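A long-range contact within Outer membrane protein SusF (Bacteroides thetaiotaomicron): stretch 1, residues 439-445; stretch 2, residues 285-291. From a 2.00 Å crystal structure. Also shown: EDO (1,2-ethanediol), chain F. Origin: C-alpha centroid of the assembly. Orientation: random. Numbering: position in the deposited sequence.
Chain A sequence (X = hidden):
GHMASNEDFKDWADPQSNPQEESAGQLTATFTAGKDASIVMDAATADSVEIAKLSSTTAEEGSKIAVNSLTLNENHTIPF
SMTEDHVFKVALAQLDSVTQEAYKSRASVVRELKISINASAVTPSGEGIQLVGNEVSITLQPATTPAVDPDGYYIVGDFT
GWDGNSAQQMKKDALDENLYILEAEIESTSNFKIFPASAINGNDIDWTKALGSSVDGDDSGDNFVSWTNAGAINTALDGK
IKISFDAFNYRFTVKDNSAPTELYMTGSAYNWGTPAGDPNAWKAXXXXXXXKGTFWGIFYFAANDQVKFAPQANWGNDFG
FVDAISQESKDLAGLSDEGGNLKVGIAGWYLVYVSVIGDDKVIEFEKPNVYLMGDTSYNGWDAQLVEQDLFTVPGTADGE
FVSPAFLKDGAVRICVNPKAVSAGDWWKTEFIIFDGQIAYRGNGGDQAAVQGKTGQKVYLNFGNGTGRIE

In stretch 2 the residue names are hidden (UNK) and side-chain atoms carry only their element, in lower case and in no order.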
# COMPACT_ATOMS: atom_id res chain seq x y z
N ALA A 439 30.21 -6.29 11.71
CA ALA A 439 30.17 -5.02 10.95
C ALA A 439 29.20 -5.14 9.80
O ALA A 439 29.48 -5.83 8.80
CB ALA A 439 31.56 -4.67 10.41
N TYR A 440 28.10 -4.40 9.88
CA TYR A 440 27.12 -4.38 8.83
C TYR A 440 27.55 -3.46 7.70
O TYR A 440 27.81 -2.25 7.93
CB TYR A 440 25.77 -3.91 9.39
CG TYR A 440 25.21 -4.85 10.42
CD1 TYR A 440 24.62 -6.04 10.04
CD2 TYR A 440 25.40 -4.62 11.79
CE1 TYR A 440 24.17 -6.94 10.98
CE2 TYR A 440 24.96 -5.52 12.74
CZ TYR A 440 24.30 -6.66 12.33
OH TYR A 440 23.79 -7.56 13.27
N ARG A 441 27.33 -3.91 6.48
CA ARG A 441 27.60 -3.07 5.32
C ARG A 441 26.66 -1.87 5.32
O ARG A 441 27.08 -0.74 5.11
CB ARG A 441 27.49 -3.85 4.01
CG ARG A 441 27.48 -2.93 2.77
CD ARG A 441 27.85 -3.71 1.51
NE ARG A 441 27.70 -2.85 0.32
CZ ARG A 441 27.82 -3.27 -0.93
NH1 ARG A 441 27.84 -2.37 -1.93
NH2 ARG A 441 28.07 -4.56 -1.17
N GLY A 442 25.36 -2.13 5.51
CA GLY A 442 24.40 -1.07 5.52
C GLY A 442 24.32 -0.36 4.17
O GLY A 442 24.39 -1.02 3.12
N ASN A 443 24.38 0.97 4.19
CA ASN A 443 24.43 1.79 2.96
C ASN A 443 25.79 1.96 2.31
O ASN A 443 25.92 2.73 1.35
CB ASN A 443 23.82 3.17 3.19
CG ASN A 443 22.35 3.12 3.36
OD1 ASN A 443 21.63 2.50 2.56
ND2 ASN A 443 21.86 3.71 4.44
N GLY A 444 26.82 1.36 2.89
CA GLY A 444 28.20 1.58 2.45
C GLY A 444 28.50 0.70 1.25
O GLY A 444 27.64 -0.09 0.81
N GLY A 445 29.69 0.88 0.67
CA GLY A 445 30.14 0.05 -0.48
C GLY A 445 30.69 -1.29 -0.01
O GLY A 445 30.55 -1.68 1.18
N UNK A 285 18.19 -0.97 14.16
CA UNK A 285 18.12 -1.84 12.97
C UNK A 285 19.08 -1.38 11.87
O UNK A 285 19.57 -0.30 11.90
c UNK A 285 14.57 -3.29 12.31
c UNK A 285 15.22 -2.06 14.48
c UNK A 285 15.73 -2.82 13.21
c UNK A 285 16.69 -1.92 12.41
N UNK A 286 19.30 -2.24 10.89
CA UNK A 286 20.30 -2.01 9.87
C UNK A 286 19.61 -1.51 8.59
O UNK A 286 18.67 -2.15 8.11
c UNK A 286 21.60 -3.94 10.89
c UNK A 286 21.06 -3.31 9.57
c UNK A 286 22.20 -3.06 8.53
N UNK A 287 20.04 -0.33 8.07
CA UNK A 287 19.39 0.09 6.81
C UNK A 287 19.66 -0.90 5.65
O UNK A 287 20.76 -1.38 5.50
c UNK A 287 21.31 1.52 7.28
c UNK A 287 20.01 1.50 6.52
c UNK A 287 21.26 0.44 8.38
N UNK A 288 18.63 -1.20 4.86
CA UNK A 288 18.83 -1.91 3.61
C UNK A 288 19.48 -0.97 2.57
O UNK A 288 19.04 0.16 2.39
c UNK A 288 17.47 -2.45 3.05
c UNK A 288 16.82 -3.41 4.04
c UNK A 288 17.68 -3.12 1.70
N UNK A 289 20.52 -1.47 1.88
CA UNK A 289 21.37 -0.62 1.03
C UNK A 289 20.57 0.04 -0.08
O UNK A 289 19.82 -0.63 -0.79
c UNK A 289 22.51 -1.45 0.43
n UNK A 289 24.74 -0.52 0.17
o UNK A 289 23.24 -0.10 -1.41
c UNK A 289 23.53 -0.59 -0.34
N UNK A 290 20.67 1.38 -0.15
CA UNK A 290 20.09 2.16 -1.24
C UNK A 290 18.58 2.07 -1.26
O UNK A 290 17.97 2.22 -2.31
N UNK A 291 17.98 1.65 -0.15
CA UNK A 291 16.56 1.33 -0.17
C UNK A 291 15.82 2.12 0.88
O UNK A 291 15.85 1.78 2.07
c UNK A 291 16.27 -0.20 -0.04
c UNK A 291 14.80 -0.48 -0.23
o UNK A 291 17.03 -0.94 -1.02
C1 EDO F . 20.88 -6.95 14.79
O1 EDO F . 20.73 -7.80 13.65
C2 EDO F . 20.56 -5.54 14.34
O2 EDO F . 20.78 -4.65 15.44
O HOH W 1 18.74 2.64 3.23
O HOH W 2 26.58 0.41 -2.22

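Position 285 carries four side-chain carbons, forked at the second, and its side chain is out of reach of stretch 1. The fork beyond CB identifies leucine, L285, which is buried but takes no part in the contact.

Position 286 has three side-chain carbons, one bearing the other two, and its CA-to-CB bond points toward stretch 1. One of the terminal carbons sits over a face of the Y440 ring, 3.7 Å from its centroid and 9° off the ring normal. Branching at CB with carbon alone gives valine, V286. Its CG2 makes this CH-pi contact, lying 3.8 Å from Y440 CG, while CG1 is 4.2 Å from G442 CA.

At position 287 three carbons close a ring onto the backbone nitrogen, which can only be proline. P287 CB packs 3.6 Å from N443 ND2, and P287 O lies 3.7 Å from G442 CA. A CB on G442, placed ideally, would stand 3.8 Å from P287 CG; the positive phi of G442 by itself favours glycine.

Position 288 again shows one carbon carrying two more, but here CA-to-CB points away from stretch 1. This is valine, V288, whose side chain stays clear of stretch 1; its backbone faces the contact instead, and water 1 lies 2.6 Å from V288 O and 3.0 Å from N443 OD1, placed to donate to either, although it has more acceptors in reach than protons.

Position 289 has two carbons, the second carrying one oxygen and one nitrogen. The short amide is asparagine, and its nitrogen is directed into the turn of stretch 1. N289 ND2 donates to G442 O at 3.0 Å, and lies 3.0 Å from G444 O, an atom that already accepts from R441 NE at 2.8 Å. Water 2 accepts from both N289 ND2 (3.2 Å) and R441 NH1 (3.1 Å).

Position 290 has no side-chain atoms and a phi of 65°, as suits glycine. The amide G290 N donates to N443 OD1 at 3.1 Å.

Position 291 has one carbon carrying an oxygen and a carbon, hence threonine. T291 makes no contact with stretch 1; its OG1 donates to N289 O at 2.8 Å.

The contact joins an apolar patch to two interlocked turns. V286 covers the Y440 ring, and P287 packs beside G442 and N443. Beyond them, the type II turn from V288 to T291 meets the type II' turn from R441 to G444, each contributing an asparagine side chain that hydrogen-bonds to the backbone of the other: N289 to G442 O, N443 to G290 N. Water 2 bridges N289 ND2 and R441 NH1, and water 1 sits within hydrogen-bonding reach of V288 O and N443 OD1.

Stretch 2 285-291: LVPVNGT
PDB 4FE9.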